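Transmembrane oligosaccharyl transferase (PDB 3WAJ) is an archaeal membrane protein of the STT3/AglB oligosaccharyltransferase family, with a multi-helix transmembrane region followed by soluble C-terminal domains. Local coordinates at residues A[51-65]-A[80-94]. Sequence-based numbering, arbitrary orientation.
With SO4 (sulfate ion), chain C.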
loop_
_atom_site.group_PDB
_atom_site.type_symbol
_atom_site.label_atom_id
_atom_site.label_comp_id
_atom_site.label_asym_id
_atom_site.label_seq_id
_atom_site.Cartn_x
_atom_site.Cartn_y
_atom_site.Cartn_z
ATOM N N TYR A 51 7.173 -8.100 -2.347
ATOM C CA TYR A 51 7.232 -9.565 -2.425
ATOM C C TYR A 51 8.260 -9.990 -3.465
ATOM O O TYR A 51 9.119 -10.822 -3.202
ATOM C CB TYR A 51 5.862 -10.203 -2.692
ATOM C CG TYR A 51 5.201 -10.526 -1.386
ATOM C CD1 TYR A 51 5.739 -11.491 -0.544
ATOM C CD2 TYR A 51 4.090 -9.814 -0.951
ATOM C CE1 TYR A 51 5.179 -11.747 0.694
ATOM C CE2 TYR A 51 3.511 -10.075 0.276
ATOM C CZ TYR A 51 4.060 -11.028 1.094
ATOM O OH TYR A 51 3.475 -11.278 2.308
ATOM N N TYR A 52 8.167 -9.370 -4.631
ATOM C CA TYR A 52 9.078 -9.600 -5.733
ATOM C C TYR A 52 10.524 -9.438 -5.270
ATOM O O TYR A 52 11.360 -10.313 -5.515
ATOM C CB TYR A 52 8.710 -8.622 -6.849
ATOM C CG TYR A 52 9.662 -8.483 -8.007
ATOM C CD1 TYR A 52 10.113 -7.215 -8.394
ATOM C CD2 TYR A 52 10.084 -9.587 -8.746
ATOM C CE1 TYR A 52 10.957 -7.039 -9.472
ATOM C CE2 TYR A 52 10.956 -9.418 -9.843
ATOM C CZ TYR A 52 11.373 -8.135 -10.194
ATOM O OH TYR A 52 12.215 -7.932 -11.258
ATOM N N ARG A 53 10.804 -8.329 -4.586
ATOM C CA ARG A 53 12.132 -8.062 -4.046
ATOM C C ARG A 53 12.564 -9.213 -3.123
ATOM O O ARG A 53 13.695 -9.703 -3.211
ATOM C CB ARG A 53 12.145 -6.705 -3.311
ATOM C CG ARG A 53 13.462 -6.317 -2.607
ATOM C CD ARG A 53 13.673 -7.040 -1.234
ATOM N NE ARG A 53 14.903 -6.573 -0.598
ATOM C CZ ARG A 53 16.123 -6.921 -1.000
ATOM N NH1 ARG A 53 16.270 -7.773 -2.005
ATOM N NH2 ARG A 53 17.189 -6.432 -0.388
ATOM N N LEU A 54 11.663 -9.627 -2.240
ATOM C CA LEU A 54 11.968 -10.692 -1.293
ATOM C C LEU A 54 12.160 -12.048 -1.989
ATOM O O LEU A 54 13.098 -12.778 -1.678
ATOM C CB LEU A 54 10.887 -10.800 -0.220
ATOM C CG LEU A 54 10.741 -9.628 0.744
ATOM C CD1 LEU A 54 9.604 -9.931 1.772
ATOM C CD2 LEU A 54 12.062 -9.361 1.446
ATOM N N ILE A 55 11.270 -12.383 -2.921
ATOM C CA ILE A 55 11.312 -13.686 -3.579
ATOM C C ILE A 55 12.617 -13.863 -4.395
ATOM O O ILE A 55 13.257 -14.902 -4.349
ATOM C CB ILE A 55 10.042 -13.915 -4.432
ATOM C CG1 ILE A 55 8.844 -14.172 -3.517
ATOM C CG2 ILE A 55 10.223 -15.085 -5.406
ATOM C CD1 ILE A 55 7.482 -14.071 -4.204
ATOM N N GLU A 56 13.001 -12.824 -5.120
ATOM C CA GLU A 56 14.260 -12.778 -5.850
ATOM C C GLU A 56 15.451 -13.038 -4.919
ATOM O O GLU A 56 16.344 -13.826 -5.225
ATOM C CB GLU A 56 14.397 -11.391 -6.481
ATOM C CG GLU A 56 15.339 -11.280 -7.673
ATOM C CD GLU A 56 15.006 -10.075 -8.553
ATOM O OE1 GLU A 56 14.072 -9.325 -8.209
ATOM O OE2 GLU A 56 15.661 -9.873 -9.591
ATOM N N ASN A 57 15.462 -12.359 -3.782
ATOM C CA ASN A 57 16.528 -12.533 -2.807
ATOM C C ASN A 57 16.490 -13.935 -2.179
ATOM O O ASN A 57 17.526 -14.555 -1.938
ATOM C CB ASN A 57 16.427 -11.453 -1.723
ATOM C CG ASN A 57 17.496 -11.586 -0.683
ATOM O OD1 ASN A 57 17.483 -12.534 0.103
ATOM N ND2 ASN A 57 18.434 -10.639 -0.660
ATOM N N THR A 58 15.290 -14.426 -1.912
ATOM C CA THR A 58 15.122 -15.744 -1.324
ATOM C C THR A 58 15.526 -16.836 -2.312
ATOM O O THR A 58 16.155 -17.823 -1.930
ATOM C CB THR A 58 13.681 -15.965 -0.900
ATOM O OG1 THR A 58 13.287 -14.911 -0.008
ATOM C CG2 THR A 58 13.534 -17.321 -0.211
ATOM N N ILE A 59 15.165 -16.658 -3.582
ATOM C CA ILE A 59 15.552 -17.630 -4.588
ATOM C C ILE A 59 17.074 -17.757 -4.583
ATOM O O ILE A 59 17.610 -18.860 -4.489
ATOM C CB ILE A 59 15.037 -17.274 -5.995
ATOM C CG1 ILE A 59 13.528 -17.567 -6.125
ATOM C CG2 ILE A 59 15.791 -18.073 -7.039
ATOM C CD1 ILE A 59 12.915 -17.155 -7.504
ATOM N N HIS A 60 17.758 -16.618 -4.634
ATOM C CA HIS A 60 19.215 -16.589 -4.622
ATOM C C HIS A 60 19.834 -17.294 -3.409
ATOM O O HIS A 60 20.838 -17.990 -3.546
ATOM C CB HIS A 60 19.713 -15.152 -4.685
ATOM C CG HIS A 60 21.201 -15.042 -4.820
ATOM N ND1 HIS A 60 21.843 -15.102 -6.037
ATOM C CD2 HIS A 60 22.169 -14.879 -3.886
ATOM C CE1 HIS A 60 23.145 -14.971 -5.849
ATOM N NE2 HIS A 60 23.369 -14.839 -4.553
ATOM N N ASN A 61 19.246 -17.098 -2.230
ATOM C CA ASN A 61 19.786 -17.653 -0.991
ATOM C C ASN A 61 19.032 -18.914 -0.516
ATOM O O ASN A 61 19.032 -19.252 0.678
ATOM C CB ASN A 61 19.768 -16.590 0.114
ATOM C CG ASN A 61 20.556 -15.350 -0.254
ATOM O OD1 ASN A 61 21.788 -15.393 -0.359
ATOM N ND2 ASN A 61 19.853 -14.225 -0.425
ATOM N N PHE A 62 18.400 -19.609 -1.456
ATOM C CA PHE A 62 17.482 -20.695 -1.128
ATOM C C PHE A 62 18.140 -21.839 -0.327
ATOM O O PHE A 62 19.246 -22.295 -0.651
ATOM C CB PHE A 62 16.802 -21.224 -2.407
ATOM C CG PHE A 62 15.472 -21.881 -2.149
ATOM C CD1 PHE A 62 15.365 -23.265 -2.067
ATOM C CD2 PHE A 62 14.327 -21.111 -1.961
ATOM C CE1 PHE A 62 14.139 -23.868 -1.821
ATOM C CE2 PHE A 62 13.092 -21.711 -1.712
ATOM C CZ PHE A 62 13.001 -23.089 -1.640
ATOM N N PRO A 63 17.445 -22.331 0.713
ATOM C CA PRO A 63 16.093 -21.923 1.102
ATOM C C PRO A 63 16.064 -20.906 2.238
ATOM O O PRO A 63 15.124 -20.933 3.040
ATOM C CB PRO A 63 15.508 -23.227 1.629
ATOM C CG PRO A 63 16.688 -23.826 2.375
ATOM C CD PRO A 63 17.912 -23.469 1.532
ATOM N N HIS A 64 17.061 -20.038 2.335
ATOM C CA HIS A 64 17.028 -19.044 3.400
ATOM C C HIS A 64 16.361 -17.761 2.913
ATOM O O HIS A 64 16.324 -17.499 1.713
ATOM C CB HIS A 64 18.433 -18.768 3.928
ATOM C CG HIS A 64 19.171 -20.005 4.340
ATOM N ND1 HIS A 64 19.069 -20.544 5.605
ATOM C CD2 HIS A 64 20.018 -20.805 3.652
ATOM C CE1 HIS A 64 19.826 -21.626 5.677
ATOM N NE2 HIS A 64 20.412 -21.805 4.507
ATOM N N ARG A 65 15.816 -16.976 3.840
ATOM C CA ARG A 65 15.263 -15.674 3.487
ATOM C C ARG A 65 15.703 -14.664 4.520
ATOM O O ARG A 65 16.091 -15.039 5.624
ATOM C CB ARG A 65 13.727 -15.713 3.373
ATOM C CG ARG A 65 12.997 -16.158 4.632
ATOM C CD ARG A 65 11.592 -15.579 4.683
ATOM N NE ARG A 65 11.588 -14.139 4.968
ATOM C CZ ARG A 65 10.496 -13.381 5.056
ATOM N NH1 ARG A 65 9.302 -13.925 4.871
ATOM N NH2 ARG A 65 10.602 -12.078 5.322
ATOM N N THR A 80 11.242 -7.146 8.105
ATOM C CA THR A 80 10.267 -7.534 7.100
ATOM C C THR A 80 9.118 -8.278 7.755
ATOM O O THR A 80 9.291 -9.419 8.204
ATOM C CB THR A 80 10.915 -8.454 6.031
ATOM O OG1 THR A 80 11.335 -9.678 6.644
ATOM C CG2 THR A 80 12.138 -7.804 5.449
ATOM N N HIS A 81 7.941 -7.662 7.815
ATOM C CA HIS A 81 6.798 -8.409 8.343
ATOM C C HIS A 81 6.161 -9.342 7.318
ATOM O O HIS A 81 5.360 -10.201 7.693
ATOM C CB HIS A 81 5.742 -7.502 8.966
ATOM C CG HIS A 81 4.970 -6.702 7.968
ATOM N ND1 HIS A 81 5.430 -5.505 7.465
ATOM C CD2 HIS A 81 3.773 -6.928 7.374
ATOM C CE1 HIS A 81 4.555 -5.030 6.597
ATOM N NE2 HIS A 81 3.535 -5.872 6.525
ATOM N N PHE A 82 6.505 -9.196 6.040
ATOM C CA PHE A 82 5.907 -10.059 5.007
ATOM C C PHE A 82 6.233 -11.513 5.276
ATOM O O PHE A 82 7.397 -11.873 5.453
ATOM C CB PHE A 82 6.395 -9.680 3.606
ATOM C CG PHE A 82 5.683 -8.504 3.013
ATOM C CD1 PHE A 82 4.895 -7.664 3.810
ATOM C CD2 PHE A 82 5.776 -8.243 1.651
ATOM C CE1 PHE A 82 4.230 -6.556 3.252
ATOM C CE2 PHE A 82 5.111 -7.144 1.080
ATOM C CZ PHE A 82 4.338 -6.300 1.882
ATOM N N GLY A 83 5.199 -12.343 5.310
ATOM C CA GLY A 83 5.332 -13.706 5.793
ATOM C C GLY A 83 6.049 -14.682 4.879
ATOM O O GLY A 83 6.128 -14.476 3.662
ATOM N N PRO A 84 6.568 -15.772 5.471
ATOM C CA PRO A 84 7.251 -16.793 4.675
ATOM C C PRO A 84 6.334 -17.561 3.733
ATOM O O PRO A 84 6.851 -18.049 2.728
ATOM C CB PRO A 84 7.855 -17.734 5.732
ATOM C CG PRO A 84 7.100 -17.443 7.018
ATOM C CD PRO A 84 6.716 -15.997 6.924
ATOM N N PHE A 85 5.035 -17.676 4.007
ATOM C CA PHE A 85 4.200 -18.454 3.088
ATOM C C PHE A 85 4.337 -18.006 1.630
ATOM O O PHE A 85 4.662 -18.803 0.739
ATOM C CB PHE A 85 2.714 -18.470 3.464
ATOM C CG PHE A 85 1.859 -19.105 2.393
ATOM C CD1 PHE A 85 1.099 -18.326 1.537
ATOM C CD2 PHE A 85 1.879 -20.486 2.197
ATOM C CE1 PHE A 85 0.345 -18.906 0.515
ATOM C CE2 PHE A 85 1.117 -21.084 1.182
ATOM C CZ PHE A 85 0.348 -20.292 0.337
ATOM N N LEU A 86 4.084 -16.724 1.384
ATOM C CA LEU A 86 4.084 -16.214 0.010
ATOM C C LEU A 86 5.508 -16.078 -0.493
ATOM O O LEU A 86 5.764 -16.317 -1.669
ATOM C CB LEU A 86 3.374 -14.861 -0.078
ATOM C CG LEU A 86 2.455 -14.554 -1.270
ATOM C CD1 LEU A 86 2.396 -13.039 -1.547
ATOM C CD2 LEU A 86 2.819 -15.336 -2.524
ATOM N N VAL A 87 6.439 -15.687 0.379
ATOM C CA VAL A 87 7.828 -15.621 -0.060
ATOM C C VAL A 87 8.266 -16.998 -0.580
ATOM O O VAL A 87 8.757 -17.103 -1.688
ATOM C CB VAL A 87 8.802 -15.098 1.025
ATOM C CG1 VAL A 87 10.231 -15.071 0.457
ATOM C CG2 VAL A 87 8.414 -13.694 1.465
ATOM N N TYR A 88 8.053 -18.056 0.199
ATOM C CA TYR A 88 8.436 -19.381 -0.260
ATOM C C TYR A 88 7.591 -19.855 -1.426
ATOM O O TYR A 88 8.154 -20.314 -2.412
ATOM C CB TYR A 88 8.503 -20.400 0.893
ATOM C CG TYR A 88 9.720 -20.183 1.765
ATOM C CD1 TYR A 88 10.973 -20.615 1.357
ATOM C CD2 TYR A 88 9.628 -19.496 2.962
ATOM C CE1 TYR A 88 12.101 -20.395 2.143
ATOM C CE2 TYR A 88 10.740 -19.274 3.753
ATOM C CZ TYR A 88 11.975 -19.727 3.340
ATOM O OH TYR A 88 13.083 -19.501 4.132
ATOM N N LEU A 89 6.263 -19.730 -1.345
ATOM C CA LEU A 89 5.412 -20.079 -2.501
ATOM C C LEU A 89 5.954 -19.483 -3.803
ATOM O O LEU A 89 6.100 -20.191 -4.810
ATOM C CB LEU A 89 3.952 -19.652 -2.300
ATOM C CG LEU A 89 3.008 -19.994 -3.469
ATOM C CD1 LEU A 89 3.089 -21.485 -3.828
ATOM C CD2 LEU A 89 1.563 -19.621 -3.157
ATOM N N GLY A 90 6.296 -18.192 -3.768
ATOM C CA GLY A 90 6.835 -17.512 -4.941
ATOM C C GLY A 90 8.254 -17.912 -5.341
ATOM O O GLY A 90 8.589 -17.974 -6.537
ATOM N N SER A 91 9.105 -18.157 -4.347
ATOM C CA SER A 91 10.424 -18.718 -4.614
ATOM C C SER A 91 10.295 -20.098 -5.262
ATOM O O SER A 91 10.967 -20.393 -6.261
ATOM C CB SER A 91 11.231 -18.818 -3.327
ATOM O OG SER A 91 11.368 -17.551 -2.720
ATOM N N ILE A 92 9.425 -20.940 -4.700
ATOM C CA ILE A 92 9.267 -22.299 -5.210
ATOM C C ILE A 92 8.736 -22.265 -6.639
ATOM O O ILE A 92 9.263 -22.950 -7.522
ATOM C CB ILE A 92 8.360 -23.161 -4.310
ATOM C CG1 ILE A 92 9.049 -23.441 -2.984
ATOM C CG2 ILE A 92 8.075 -24.474 -4.958
ATOM C CD1 ILE A 92 8.173 -24.210 -2.017
ATOM N N ALA A 93 7.711 -21.447 -6.865
ATOM C CA ALA A 93 7.181 -21.248 -8.212
ATOM C C ALA A 93 8.293 -20.841 -9.170
ATOM O O ALA A 93 8.373 -21.339 -10.300
ATOM C CB ALA A 93 6.089 -20.213 -8.199
ATOM N N GLY A 94 9.155 -19.940 -8.712
ATOM C CA GLY A 94 10.200 -19.390 -9.563
ATOM C C GLY A 94 11.226 -20.425 -9.973
ATOM O O GLY A 94 11.570 -20.548 -11.148
HETATM S S SO4 C . -0.173 -5.671 5.927
HETATM O O1 SO4 C . 0.912 -5.581 4.942
HETATM O O2 SO4 C . 0.375 -5.321 7.241
HETATM O O3 SO4 C . -1.230 -4.732 5.547
HETATM O O4 SO4 C . -0.750 -7.019 6.000
HETATM O O HOH W 1 2.943 -14.478 3.299
#
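Two torsions set up the contact between Y51 and F82: chi1 of Y51, -92°, lies off the usual staggered value, and chi1 of F82 carries CG anti to its carbonyl carbon. The rings meet as an offset stack, centroids 4.3 Å apart and planes inclined by 20°. On the opposite face of Y51, L86 CD1 stands 3.5 Å from the ring centroid almost on the normal, a CH-pi contact, so the ring is sandwiched between F82 and L86, which should restrict its tilt, while its OH bonds to H162.

R65 reaches back from the loop after helix 51-60 and grips one acceptor end-on. NH1 lies 2.9 Å and NH2 3.2 Å from F82 O, which sits nearly in the guanidinium plane; the NH1 bond is the straighter. W67 adds a cation-pi partner. Farther along, the hydroxyl of Y88 donates to P63 O at 2.7 Å, tying the same loop, just past its cis peptide, to helix 84-94.

Between these polar ties the helices interlock knobs-into-holes: I55 enters the hole of L86, V87, G90 and S91, and V87 that of Y51, L54, I55 and T58. G90 has no side chain where I55 CD1 lies, 3.6 Å from G90 CA. T58 and S91 turn their hydroxyls back onto L54 O and V87 O of their own helices. The short segments cross at -61°, with axes 8.7 Å apart. This crossed packing of helices 47-60 and 84-96, with the extended linker between them, lies in the STT3 N-terminal region beside the metal site, where D47, D161 and H163 bind zinc and F82 touches D47.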